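Phage terminase large subunit (Thermus phage P7426, PDB 4ZNK) probably acts as the ATP-driven motor that moves viral DNA into empty capsids and as the endonuclease that cuts the genome, this chain being its N-terminal ATPase domain. Local coordinates at residues Glu155-Pro160 with Ile181-Lys186; Gly68-Pro73 with Phe150-Glu155; Arg44-Ser49 with Phe222-Trp227. All coordinates share one frame; numbering follows the deposited sequence. Where two conformers were deposited one is given.

Contact 1 (Glu155-Pro160 with Ile181-Lys186)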
ATOM      1  N   GLU A 155      -6.346  -4.257   0.908  1.00 18.44           N
ATOM      2  CA  GLU A 155      -7.176  -5.472   0.843  1.00 24.56           C
ATOM      3  C   GLU A 155      -7.425  -5.846  -0.615  1.00 21.04           C
ATOM      4  O   GLU A 155      -8.553  -6.167  -1.013  1.00 19.21           O
ATOM      5  CB  GLU A 155      -8.520  -5.273   1.558  1.00 26.27           C
ATOM      6  CG  GLU A 155      -8.439  -5.095   3.060  1.00 33.57           C
ATOM      7  CD  GLU A 155      -9.799  -5.282   3.732  1.00 57.18           C
ATOM      8  OE1 GLU A 155     -10.742  -4.515   3.424  1.00 44.43           O
ATOM      9  OE2 GLU A 155      -9.929  -6.217   4.553  1.00 63.31           O
ATOM     10  N   ALA A 156      -6.367  -5.807  -1.417  1.00 20.38           N
ATOM     11  CA  ALA A 156      -6.486  -6.010  -2.858  1.00 18.41           C
ATOM     12  C   ALA A 156      -7.109  -7.329  -3.275  1.00 20.00           C
ATOM     13  O   ALA A 156      -7.705  -7.411  -4.337  1.00 21.09           O
ATOM     14  CB  ALA A 156      -5.116  -5.880  -3.512  1.00 22.97           C
ATOM     15  N   ALA A 157      -6.961  -8.371  -2.462  1.00 21.70           N
ATOM     16  CA  ALA A 157      -7.493  -9.670  -2.833  1.00 17.37           C
ATOM     17  C   ALA A 157      -9.032  -9.652  -2.804  1.00 21.37           C
ATOM     18  O   ALA A 157      -9.659 -10.576  -3.316  1.00 27.29           O
ATOM     19  CB  ALA A 157      -6.931 -10.768  -1.914  1.00 21.11           C
ATOM     20  N   MET A 158      -9.612  -8.608  -2.203  1.00 22.70           N
ATOM     21  CA  MET A 158     -11.063  -8.433  -2.149  0.52 22.91           C
ATOM     22  C   MET A 158     -11.565  -7.411  -3.175  1.00 25.44           C
ATOM     23  O   MET A 158     -12.757  -7.161  -3.273  1.00 25.15           O
ATOM     24  CB  MET A 158     -11.496  -7.995  -0.750  0.52 23.98           C
ATOM     25  CG  MET A 158     -11.107  -8.975   0.348  0.52 27.68           C
ATOM     26  SD  MET A 158     -11.740  -8.508   1.975  0.52 41.91           S
ATOM     27  CE  MET A 158     -13.454  -9.002   1.813  0.52 32.96           C
ATOM     28  N   ILE A 159     -10.653  -6.801  -3.917  1.00 21.38           N
ATOM     29  CA  ILE A 159     -11.021  -5.903  -4.997  1.00 21.54           C
ATOM     30  C   ILE A 159     -11.155  -6.702  -6.301  1.00 29.09           C
ATOM     31  O   ILE A 159     -10.252  -7.481  -6.633  1.00 26.27           O
ATOM     32  CB  ILE A 159      -9.961  -4.774  -5.188  1.00 23.09           C
ATOM     33  CG1 ILE A 159      -9.933  -3.885  -3.942  1.00 19.50           C
ATOM     34  CG2 ILE A 159     -10.262  -3.961  -6.457  1.00 25.57           C
ATOM     35  CD1 ILE A 159      -8.785  -2.875  -3.898  1.00 21.71           C
ATOM     36  N   PRO A 160     -12.261  -6.503  -7.052  1.00 25.98           N
ATOM     37  CA  PRO A 160     -12.407  -7.232  -8.319  1.00 34.09           C
ATOM     38  C   PRO A 160     -11.322  -6.848  -9.306  1.00 29.25           C
ATOM     39  O   PRO A 160     -10.934  -5.676  -9.372  1.00 24.77           O
ATOM     40  CB  PRO A 160     -13.791  -6.803  -8.832  1.00 29.56           C
ATOM     41  CG  PRO A 160     -14.489  -6.232  -7.651  1.00 31.13           C
ATOM     42  CD  PRO A 160     -13.423  -5.628  -6.800  1.00 29.97           C
ATOM     43  N   ILE A 181       0.263  -3.023  -4.097  1.00 16.93           N
ATOM     44  CA  ILE A 181      -0.905  -3.878  -4.059  1.00 17.16           C
ATOM     45  C   ILE A 181      -0.714  -4.759  -2.846  1.00 16.95           C
ATOM     46  O   ILE A 181       0.164  -5.621  -2.861  1.00 19.54           O
ATOM     47  CB  ILE A 181      -1.014  -4.698  -5.361  1.00 14.82           C
ATOM     48  CG1 ILE A 181      -1.104  -3.740  -6.561  1.00 20.16           C
ATOM     49  CG2 ILE A 181      -2.191  -5.702  -5.324  1.00 19.75           C
ATOM     50  CD1 ILE A 181      -0.982  -4.419  -7.889  1.00 23.99           C
ATOM     51  N   ILE A 182      -1.486  -4.514  -1.788  1.00 16.04           N
ATOM     52  CA  ILE A 182      -1.251  -5.174  -0.492  1.00 19.16           C
ATOM     53  C   ILE A 182      -2.512  -5.838   0.019  1.00 16.55           C
ATOM     54  O   ILE A 182      -3.620  -5.305  -0.128  1.00 17.79           O
ATOM     55  CB  ILE A 182      -0.777  -4.198   0.592  1.00 21.04           C
ATOM     56  CG1 ILE A 182      -1.872  -3.152   0.854  1.00 27.30           C
ATOM     57  CG2 ILE A 182       0.490  -3.544   0.143  1.00 27.44           C
ATOM     58  CD1 ILE A 182      -1.540  -2.053   1.810  1.00 30.07           C
ATOM     59  N   SER A 183      -2.344  -6.994   0.643  1.00 19.12           N
ATOM     60  CA  SER A 183      -3.505  -7.736   1.092  1.00 17.57           C
ATOM     61  C   SER A 183      -3.087  -8.921   1.913  1.00 18.72           C
ATOM     62  O   SER A 183      -1.953  -9.369   1.829  1.00 17.96           O
ATOM     63  CB  SER A 183      -4.321  -8.201  -0.121  1.00 18.53           C
ATOM     64  OG  SER A 183      -5.624  -8.632   0.240  1.00 19.90           O
ATOM     65  N   THR A 184      -4.025  -9.430   2.707  1.00 22.07           N
ATOM     66  CA  THR A 184      -4.007 -10.826   3.106  1.00 21.83           C
ATOM     67  C   THR A 184      -4.653 -11.583   1.947  1.00 20.82           C
ATOM     68  O   THR A 184      -5.548 -11.059   1.303  1.00 20.04           O
ATOM     69  CB  THR A 184      -4.775 -11.067   4.413  1.00 18.99           C
ATOM     70  OG1 THR A 184      -6.102 -10.556   4.282  1.00 20.00           O
ATOM     71  CG2 THR A 184      -4.096 -10.351   5.565  1.00 20.30           C
ATOM     72  N   PRO A 185      -4.184 -12.796   1.663  1.00 18.07           N
ATOM     73  CA  PRO A 185      -4.669 -13.524   0.491  1.00 21.36           C
ATOM     74  C   PRO A 185      -6.097 -14.039   0.634  1.00 19.89           C
ATOM     75  O   PRO A 185      -6.612 -14.197   1.747  1.00 21.13           O
ATOM     76  CB  PRO A 185      -3.671 -14.679   0.369  1.00 17.72           C
ATOM     77  CG  PRO A 185      -3.156 -14.894   1.712  1.00 22.42           C
ATOM     78  CD  PRO A 185      -3.177 -13.564   2.408  1.00 19.25           C
ATOM     79  N   LYS A 186      -6.741 -14.246  -0.511  1.00 21.16           N
ATOM     80  CA  LYS A 186      -8.089 -14.780  -0.573  1.00 22.76           C
ATOM     81  C   LYS A 186      -8.137 -15.851  -1.658  1.00 20.37           C
ATOM     82  O   LYS A 186      -8.933 -15.783  -2.584  1.00 28.08           O
ATOM     83  CB  LYS A 186      -9.100 -13.666  -0.858  1.00 27.89           C
ATOM     84  CG  LYS A 186      -9.169 -12.599   0.222  1.00 32.50           C
ATOM     85  CD  LYS A 186      -9.907 -13.102   1.473  1.00 27.56           C
ATOM     86  CE  LYS A 186      -9.698 -12.169   2.678  1.00 34.22           C
ATOM     87  NZ  LYS A 186      -8.221 -12.082   3.039  1.00 35.07           N
TER
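Ala157 and Ser183 show how one hydroxyl can fasten a tight turn to the neighbouring strand. The Ser183 side chain is swung anti to its own backbone nitrogen (chi1 -165°), which carries OG across to the 3-10 turn 156-158. There it accepts the N-H of Ala157 at 3.0 Å (N to OG) and donates to the carbonyl O of Thr184 at 2.7 Å (OG to O), approaching from above the carbonyl plane; the buried hydroxyl is thus used in both directions. One residue earlier, Ala156 N gives an almost straight bond to Ile182 O (178° at the hydrogen), while Ala156 CB presses tightly on Ile181 CG2 at 3.4 Å.

Lys186 closes the other end. Its CB lies against Ala157 CB, and CG approaches the same methyl more closely, at 3.6 Å. A bend at chi2 (-75°) then turns the chain past Met158, whose CG, in one of two modelled conformers, faces both CG and CE of the lysine, the two side chains crossing at a slant. A second bend at chi4 folds NZ back over its own segment, where it donates to Pro185 O at 3.0 Å and weakly to Thr184 O. The ammonium forms a salt bridge with Glu252, which also bonds Thr184 OG1. Phe191 of helix 190-198 touches both alanines and Ser183. The arrangement belongs to a P-loop ATPase: the turn directly follows the predicted Walker B motif and its predicted catalytic Glu155, and is held on the adjoining parallel strand 178-183.

Contact 2 (Gly68-Pro73 with Phe150-Glu155)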
ATOM      1  N   GLY A  68      -2.072  10.775  -5.982  1.00 18.23           N
ATOM      2  CA  GLY A  68      -2.348   9.362  -5.855  1.00 15.85           C
ATOM      3  C   GLY A  68      -3.623   9.064  -5.116  1.00 20.15           C
ATOM      4  O   GLY A  68      -4.243   9.957  -4.540  1.00 18.40           O
ATOM      5  N   TRP A  69      -3.990   7.787  -5.145  1.00 16.11           N
ATOM      6  CA  TRP A  69      -5.171   7.269  -4.493  1.00 19.56           C
ATOM      7  C   TRP A  69      -4.808   6.109  -3.615  1.00 18.11           C
ATOM      8  O   TRP A  69      -3.880   5.364  -3.939  1.00 16.88           O
ATOM      9  CB  TRP A  69      -6.200   6.736  -5.487  1.00 20.13           C
ATOM     10  CG  TRP A  69      -6.906   7.725  -6.350  1.00 20.57           C
ATOM     11  CD1 TRP A  69      -6.897   9.087  -6.249  1.00 26.82           C
ATOM     12  CD2 TRP A  69      -7.732   7.409  -7.471  1.00 18.19           C
ATOM     13  NE1 TRP A  69      -7.673   9.634  -7.245  1.00 23.96           N
ATOM     14  CE2 TRP A  69      -8.206   8.625  -8.000  1.00 23.60           C
ATOM     15  CE3 TRP A  69      -8.112   6.213  -8.080  1.00 22.12           C
ATOM     16  CZ2 TRP A  69      -9.045   8.678  -9.120  1.00 23.86           C
ATOM     17  CZ3 TRP A  69      -8.958   6.269  -9.182  1.00 27.82           C
ATOM     18  CH2 TRP A  69      -9.407   7.493  -9.688  1.00 22.38           C
ATOM     19  N   ILE A  70      -5.558   5.935  -2.530  1.00 18.38           N
ATOM     20  CA  ILE A  70      -5.646   4.638  -1.871  1.00 19.55           C
ATOM     21  C   ILE A  70      -7.061   4.140  -2.159  1.00 16.00           C
ATOM     22  O   ILE A  70      -8.048   4.850  -1.941  1.00 19.63           O
ATOM     23  CB  ILE A  70      -5.331   4.682  -0.344  1.00 16.31           C
ATOM     24  CG1 ILE A  70      -5.458   3.282   0.286  1.00 20.39           C
ATOM     25  CG2 ILE A  70      -6.179   5.713   0.384  1.00 16.02           C
ATOM     26  CD1 ILE A  70      -6.886   2.866   0.734  1.00 17.55           C
ATOM     27  N   ILE A  71      -7.130   2.948  -2.733  1.00 16.35           N
ATOM     28  CA  ILE A  71      -8.399   2.286  -3.053  1.00 17.31           C
ATOM     29  C   ILE A  71      -8.543   1.035  -2.203  1.00 17.21           C
ATOM     30  O   ILE A  71      -7.634   0.200  -2.151  1.00 19.63           O
ATOM     31  CB  ILE A  71      -8.497   1.893  -4.546  1.00 17.87           C
ATOM     32  CG1 ILE A  71      -8.190   3.111  -5.424  1.00 25.73           C
ATOM     33  CG2 ILE A  71      -9.908   1.373  -4.870  1.00 24.16           C
ATOM     34  CD1 ILE A  71      -7.067   2.870  -6.394  1.00 42.48           C
ATOM     35  N   ALA A  72      -9.686   0.914  -1.541  1.00 19.19           N
ATOM     36  CA  ALA A  72     -10.023  -0.271  -0.748  1.00 18.85           C
ATOM     37  C   ALA A  72     -11.410  -0.785  -1.177  1.00 23.72           C
ATOM     38  O   ALA A  72     -12.095  -0.120  -1.957  1.00 20.72           O
ATOM     39  CB  ALA A  72      -9.983   0.073   0.738  1.00 18.95           C
ATOM     40  N   PRO A  73     -11.818  -1.975  -0.695  1.00 22.59           N
ATOM     41  CA  PRO A  73     -13.139  -2.531  -1.049  1.00 29.06           C
ATOM     42  C   PRO A  73     -14.303  -1.613  -0.684  1.00 25.55           C
ATOM     43  O   PRO A  73     -15.296  -1.556  -1.410  1.00 27.74           O
ATOM     44  CB  PRO A  73     -13.194  -3.844  -0.250  1.00 24.13           C
ATOM     45  CG  PRO A  73     -11.732  -4.256  -0.129  1.00 25.67           C
ATOM     46  CD  PRO A  73     -10.998  -2.942   0.055  1.00 20.49           C
ATOM     47  N   PHE A 150       0.747   7.535  -8.338  1.00 15.80           N
ATOM     48  CA  PHE A 150       0.776   6.295  -7.575  1.00 14.02           C
ATOM     49  C   PHE A 150      -0.616   5.880  -7.122  1.00 16.85           C
ATOM     50  O   PHE A 150      -1.503   6.723  -6.950  1.00 17.58           O
ATOM     51  CB  PHE A 150       1.702   6.417  -6.352  1.00 13.57           C
ATOM     52  CG  PHE A 150       1.220   7.421  -5.283  1.00 19.50           C
ATOM     53  CD1 PHE A 150       0.590   6.984  -4.127  1.00 17.66           C
ATOM     54  CD2 PHE A 150       1.440   8.778  -5.430  1.00 16.35           C
ATOM     55  CE1 PHE A 150       0.164   7.901  -3.144  1.00 18.43           C
ATOM     56  CE2 PHE A 150       1.035   9.702  -4.455  1.00 17.75           C
ATOM     57  CZ  PHE A 150       0.395   9.262  -3.315  1.00 19.47           C
ATOM     58  N   VAL A 151      -0.798   4.575  -6.949  1.00 18.78           N
ATOM     59  CA  VAL A 151      -1.993   4.041  -6.315  1.00 20.56           C
ATOM     60  C   VAL A 151      -1.596   2.985  -5.297  1.00 16.75           C
ATOM     61  O   VAL A 151      -0.632   2.233  -5.502  1.00 18.72           O
ATOM     62  CB  VAL A 151      -2.997   3.403  -7.327  1.00 18.21           C
ATOM     63  CG1 VAL A 151      -3.550   4.452  -8.284  1.00 20.26           C
ATOM     64  CG2 VAL A 151      -2.357   2.243  -8.071  1.00 21.71           C
ATOM     65  N   ILE A 152      -2.341   2.961  -4.196  1.00 19.65           N
ATOM     66  CA  ILE A 152      -2.282   1.897  -3.206  1.00 18.51           C
ATOM     67  C   ILE A 152      -3.614   1.158  -3.212  1.00 15.77           C
ATOM     68  O   ILE A 152      -4.663   1.776  -3.048  1.00 18.70           O
ATOM     69  CB  ILE A 152      -2.018   2.445  -1.798  1.00 17.16           C
ATOM     70  CG1 ILE A 152      -0.654   3.126  -1.720  1.00 21.35           C
ATOM     71  CG2 ILE A 152      -2.126   1.342  -0.751  1.00 19.23           C
ATOM     72  CD1 ILE A 152      -0.655   4.240  -0.726  1.00 20.45           C
ATOM     73  N   LEU A 153      -3.564  -0.157  -3.416  1.00 17.02           N
ATOM     74  CA  LEU A 153      -4.750  -1.018  -3.306  1.00 18.99           C
ATOM     75  C   LEU A 153      -4.697  -1.777  -1.997  1.00 17.81           C
ATOM     76  O   LEU A 153      -3.828  -2.638  -1.815  1.00 19.89           O
ATOM     77  CB  LEU A 153      -4.843  -2.007  -4.468  1.00 17.79           C
ATOM     78  CG  LEU A 153      -5.360  -1.494  -5.804  1.00 24.03           C
ATOM     79  CD1 LEU A 153      -4.363  -0.585  -6.484  1.00 22.24           C
ATOM     80  CD2 LEU A 153      -5.709  -2.663  -6.698  1.00 23.10           C
ATOM     81  N   ASP A 154      -5.603  -1.438  -1.083  1.00 18.65           N
ATOM     82  CA  ASP A 154      -5.633  -2.034   0.231  1.00 17.24           C
ATOM     83  C   ASP A 154      -6.651  -3.179   0.208  1.00 18.38           C
ATOM     84  O   ASP A 154      -7.691  -3.076  -0.429  1.00 18.98           O
ATOM     85  CB  ASP A 154      -5.988  -1.003   1.299  1.00 22.64           C
ATOM     86  CG  ASP A 154      -5.790  -1.537   2.730  1.00 31.64           C
ATOM     87  OD1 ASP A 154      -4.971  -2.466   2.925  1.00 29.21           O
ATOM     88  OD2 ASP A 154      -6.425  -1.003   3.665  1.00 31.57           O
ATOM     89  N   GLU A 155      -6.346  -4.257   0.908  1.00 18.44           N
ATOM     90  CA  GLU A 155      -7.176  -5.472   0.843  1.00 24.56           C
ATOM     91  C   GLU A 155      -7.425  -5.846  -0.615  1.00 21.04           C
ATOM     92  O   GLU A 155      -8.553  -6.167  -1.013  1.00 19.21           O
ATOM     93  CB  GLU A 155      -8.520  -5.273   1.558  1.00 26.27           C
ATOM     94  CG  GLU A 155      -8.439  -5.095   3.060  1.00 33.57           C
ATOM     95  CD  GLU A 155      -9.799  -5.282   3.732  1.00 57.18           C
ATOM     96  OE1 GLU A 155     -10.742  -4.515   3.424  1.00 44.43           O
ATOM     97  OE2 GLU A 155      -9.929  -6.217   4.553  1.00 63.31           O
TER
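Ile71 sits between two partners of strand 150-154, its N-H bonding to Ile152 O at 2.7 Å and its carbonyl O receiving Asp154 N at 2.8 Å. Trp69 repeats the pattern two residues earlier, taking Ile152 N on its O at 2.9 Å and reaching Phe150 O through a longer bond from its own N. This is the regular ladder of parallel strands, whose short segment axes come within 4.7 Å, 16° apart in direction.

Side chains pack on both faces. At the start of the pair, Phe150 CG stands between the backbone N and carbonyl carbon (chi1 66°), which lays the ring over Gly68: its CA is 3.7 Å from the ring centroid, a CH-pi contact over the face. Farther along that face, Ile70 CG1 meets Ile152 CG2 and Ile70 CD1 meets Asp154 CB. On the other face Ile71 CD1 lies against Val151 and Leu153. At the C-terminal side of the pair, Pro73 crosses the Glu155 side chain nearly at right angles.

In the next shell, Gln77 of helix 75-93 bonds OD2 of the magnesium-binding Asp154. Helix 48-62 covers Phe150 and Ile152, Ile81 of helix 75-93 touches Ile70, and strand 126-136 pairs with 67-72 along its other edge.

Contact 3 (Arg44-Ser49 with Phe222-Trp227). With SO4 (sulfate ion), chain C.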
ATOM      1  N   ARG A  44      -1.706 -10.205   9.205  1.00 17.44           N
ATOM      2  CA  ARG A  44      -2.118  -9.180  10.160  1.00 20.06           C
ATOM      3  C   ARG A  44      -0.956  -8.768  11.072  1.00 23.01           C
ATOM      4  O   ARG A  44      -0.177  -9.621  11.513  1.00 22.45           O
ATOM      5  CB  ARG A  44      -3.294  -9.690  11.006  1.00 25.79           C
ATOM      6  CG  ARG A  44      -4.616  -9.730  10.255  1.00 28.79           C
ATOM      7  CD  ARG A  44      -5.799 -10.038  11.170  1.00 42.54           C
ATOM      8  NE  ARG A  44      -7.057  -9.962  10.424  1.00 46.92           N
ATOM      9  CZ  ARG A  44      -8.251 -10.260  10.917  1.00 56.35           C
ATOM     10  NH1 ARG A  44      -8.372 -10.658  12.175  1.00 71.04           N
ATOM     11  NH2 ARG A  44      -9.327 -10.160  10.147  1.00 59.52           N
ATOM     12  N   GLN A  45      -0.837  -7.456  11.302  1.00 21.51           N
ATOM     13  CA  GLN A  45       0.253  -6.836  12.089  1.00 23.11           C
ATOM     14  C   GLN A  45       1.628  -6.821  11.447  1.00 22.47           C
ATOM     15  O   GLN A  45       2.596  -6.454  12.113  1.00 21.73           O
ATOM     16  CB  GLN A  45       0.415  -7.519  13.462  1.00 26.93           C
ATOM     17  CG  GLN A  45      -0.830  -7.624  14.264  1.00 28.90           C
ATOM     18  CD  GLN A  45      -0.537  -7.873  15.739  1.00 42.80           C
ATOM     19  OE1 GLN A  45       0.442  -8.541  16.106  1.00 33.17           O
ATOM     20  NE2 GLN A  45      -1.380  -7.323  16.591  1.00 41.08           N
ATOM     21  N   SER A  46       1.740  -7.235  10.187  1.00 18.44           N
ATOM     22  CA  SER A  46       3.028  -7.292   9.521  1.00 23.05           C
ATOM     23  C   SER A  46       3.524  -5.891   9.151  1.00 25.20           C
ATOM     24  O   SER A  46       4.693  -5.728   8.838  1.00 25.81           O
ATOM     25  CB  SER A  46       2.962  -8.153   8.253  1.00 29.94           C
ATOM     26  OG  SER A  46       2.925  -9.535   8.560  1.00 29.61           O
ATOM     27  N   GLY A  47       2.631  -4.904   9.169  1.00 19.04           N
ATOM     28  CA  GLY A  47       2.994  -3.538   8.791  1.00 27.04           C
ATOM     29  C   GLY A  47       2.472  -3.014   7.454  1.00 23.93           C
ATOM     30  O   GLY A  47       2.950  -1.987   6.980  1.00 20.32           O
ATOM     31  N   LYS A  48       1.476  -3.674   6.864  1.00 22.04           N
ATOM     32  CA  LYS A  48       0.976  -3.310   5.524  1.00 19.49           C
ATOM     33  C   LYS A  48       0.465  -1.874   5.461  1.00 19.47           C
ATOM     34  O   LYS A  48       0.870  -1.089   4.592  1.00 19.67           O
ATOM     35  CB  LYS A  48      -0.173  -4.245   5.084  1.00 25.29           C
ATOM     36  CG  LYS A  48       0.234  -5.656   4.715  1.00 23.69           C
ATOM     37  CD  LYS A  48      -0.974  -6.532   4.265  1.00 21.75           C
ATOM     38  CE  LYS A  48      -2.078  -6.673   5.310  1.00 25.46           C
ATOM     39  NZ  LYS A  48      -1.714  -7.475   6.530  1.00 19.85           N
ATOM     40  N   SER A  49      -0.436  -1.533   6.374  1.00 20.64           N
ATOM     41  CA  SER A  49      -1.097  -0.239   6.326  1.00 23.56           C
ATOM     42  C   SER A  49      -0.121   0.884   6.659  1.00 22.03           C
ATOM     43  O   SER A  49      -0.157   1.952   6.046  1.00 18.81           O
ATOM     44  CB  SER A  49      -2.291  -0.198   7.286  1.00 24.32           C
ATOM     45  OG  SER A  49      -1.859  -0.358   8.618  1.00 46.30           O
ATOM     46  N   PHE A 222       6.516  -9.557  -1.983  1.00 17.34           N
ATOM     47  CA  PHE A 222       6.970  -9.661  -0.615  1.00 16.75           C
ATOM     48  C   PHE A 222       5.984 -10.533   0.148  1.00 16.83           C
ATOM     49  O   PHE A 222       4.762 -10.414  -0.046  1.00 17.40           O
ATOM     50  CB  PHE A 222       7.057  -8.289   0.015  1.00 16.43           C
ATOM     51  CG  PHE A 222       7.753  -7.301  -0.857  1.00 16.24           C
ATOM     52  CD1 PHE A 222       9.096  -7.053  -0.701  1.00 19.17           C
ATOM     53  CD2 PHE A 222       7.063  -6.667  -1.886  1.00 19.47           C
ATOM     54  CE1 PHE A 222       9.741  -6.151  -1.529  1.00 22.19           C
ATOM     55  CE2 PHE A 222       7.707  -5.771  -2.716  1.00 19.50           C
ATOM     56  CZ  PHE A 222       9.046  -5.514  -2.526  1.00 21.11           C
ATOM     57  N   HIS A 223       6.498 -11.369   1.034  1.00 16.84           N
ATOM     58  CA  HIS A 223       5.638 -12.307   1.759  1.00 16.40           C
ATOM     59  C   HIS A 223       6.079 -12.485   3.198  1.00 23.27           C
ATOM     60  O   HIS A 223       7.258 -12.624   3.477  1.00 21.03           O
ATOM     61  CB  HIS A 223       5.633 -13.648   1.055  1.00 22.01           C
ATOM     62  CG  HIS A 223       4.716 -14.652   1.668  1.00 23.40           C
ATOM     63  ND1 HIS A 223       5.167 -15.669   2.479  1.00 29.09           N
ATOM     64  CD2 HIS A 223       3.372 -14.806   1.579  1.00 26.08           C
ATOM     65  CE1 HIS A 223       4.140 -16.411   2.862  1.00 32.23           C
ATOM     66  NE2 HIS A 223       3.040 -15.909   2.330  1.00 26.80           N
ATOM     67  N   ALA A 224       5.125 -12.503   4.120  1.00 23.44           N
ATOM     68  CA  ALA A 224       5.442 -12.783   5.521  1.00 24.00           C
ATOM     69  C   ALA A 224       4.192 -13.149   6.298  1.00 22.49           C
ATOM     70  O   ALA A 224       3.176 -12.461   6.212  1.00 19.85           O
ATOM     71  CB  ALA A 224       6.123 -11.564   6.175  1.00 26.66           C
ATOM     72  N   ALA A 225       4.286 -14.228   7.064  1.00 24.22           N
ATOM     73  CA  ALA A 225       3.295 -14.549   8.080  1.00 21.32           C
ATOM     74  C   ALA A 225       3.409 -13.587   9.274  1.00 20.24           C
ATOM     75  O   ALA A 225       4.479 -13.017   9.512  1.00 21.94           O
ATOM     76  CB  ALA A 225       3.481 -15.998   8.529  1.00 21.16           C
ATOM     77  N   SER A 226       2.322 -13.403  10.028  1.00 19.29           N
ATOM     78  CA  SER A 226       2.355 -12.542  11.206  1.00 15.67           C
ATOM     79  C   SER A 226       3.507 -12.927  12.139  1.00 21.58           C
ATOM     80  O   SER A 226       4.248 -12.062  12.615  1.00 21.51           O
ATOM     81  CB  SER A 226       1.022 -12.592  11.947  1.00 21.03           C
ATOM     82  OG  SER A 226      -0.030 -12.306  11.054  1.00 23.80           O
ATOM     83  N   TRP A 227       3.717 -14.226  12.340  1.00 24.83           N
ATOM     84  CA  TRP A 227       4.777 -14.687  13.249  1.00 23.31           C
ATOM     85  C   TRP A 227       6.173 -14.626  12.633  1.00 28.87           C
ATOM     86  O   TRP A 227       7.158 -14.842  13.335  1.00 27.20           O
ATOM     87  CB  TRP A 227       4.498 -16.127  13.742  1.00 25.83           C
ATOM     88  CG  TRP A 227       4.145 -17.086  12.651  1.00 18.54           C
ATOM     89  CD1 TRP A 227       5.007 -17.757  11.826  1.00 22.61           C
ATOM     90  CD2 TRP A 227       2.823 -17.465  12.246  1.00 17.06           C
ATOM     91  NE1 TRP A 227       4.299 -18.530  10.935  1.00 21.78           N
ATOM     92  CE2 TRP A 227       2.956 -18.366  11.175  1.00 23.53           C
ATOM     93  CE3 TRP A 227       1.540 -17.127  12.692  1.00 26.81           C
ATOM     94  CZ2 TRP A 227       1.858 -18.942  10.549  1.00 26.73           C
ATOM     95  CZ3 TRP A 227       0.450 -17.697  12.062  1.00 26.87           C
ATOM     96  CH2 TRP A 227       0.616 -18.604  11.012  1.00 22.79           C
TER
HETATM   97  S   SO4 C 302      -1.072  -4.786   8.981  1.00 23.97           S
HETATM   98  O1  SO4 C 302      -1.655  -3.659   8.277  1.00 20.23           O
HETATM   99  O2  SO4 C 302      -0.143  -4.321  10.005  1.00 24.03           O
HETATM  100  O3  SO4 C 302      -2.150  -5.534   9.603  1.00 24.33           O
HETATM  101  O4  SO4 C 302      -0.327  -5.606   8.038  1.00 20.52           O
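Ser226 meets the phosphate-binding loop through its hydroxyl, OG donating to the carbonyl O of Arg44 at 2.7 Å. With chi1 at -53°, OG stands beside the serine's own backbone N and approaches that oxygen in the carbonyl plane, on a lone pair. The Arg44 side chain takes a different course: it extends away from Ser226, with NE in a long, weak ion pair with Glu252. Ser46, by contrast, has its CB directed at the 222-227 segment, and its OG lies near the carbonyls of Ala224 and Ala225 while bonding weakly to Gly43 O.

Beyond this junction the loop wraps a sulfate ion. Gln45 N donates to O3, Gly47 N to O2 at 3.0 Å and Ser49 N to O1 at 3.1 Å. O4 is gripped twice by Lys48: its backbone N arrives at 2.9 Å, and the side chain, bent at chi3 and chi4, curls round until NZ reaches the same oxygen at 2.8 Å. NZ is steadied by Leu42 O. Facing the start of helix 48-62, the anion is probably favoured by the helix dipole as well as by the lysine charge.

Sulfate here probably comes from the crystallisation liquor. Its place is consistent with that of a nucleotide phosphate, since residues 45-49 bind ADP in this protein: this is a P-loop, a Walker A-type loop with the Gly-Lys-Ser signature, as expected of a P-loop ATPase.

All three contacts draw on one mixed sheet, in which parallel strands 67-72, 150-154, 178-183, 37-42 and 219-224 lie side by side. Contact 2 joins the first two, contact 1 ties the turn after 150-154 to 178-183, and contact 3 links the loop after 37-42 to the junction of strand 219-224 with helix 226-229. Along the chain contact 3 encloses contact 2 and then contact 1, which share Glu155. Contacts 1 and 2 touch, centres about 10 Å apart, as do contacts 1 and 3, at about 13 Å; contacts 2 and 3, at about 17 Å, do not. Together they bring the Walker A-type loop and predicted Walker B motif to one ATPase site, with strand 178-183 between.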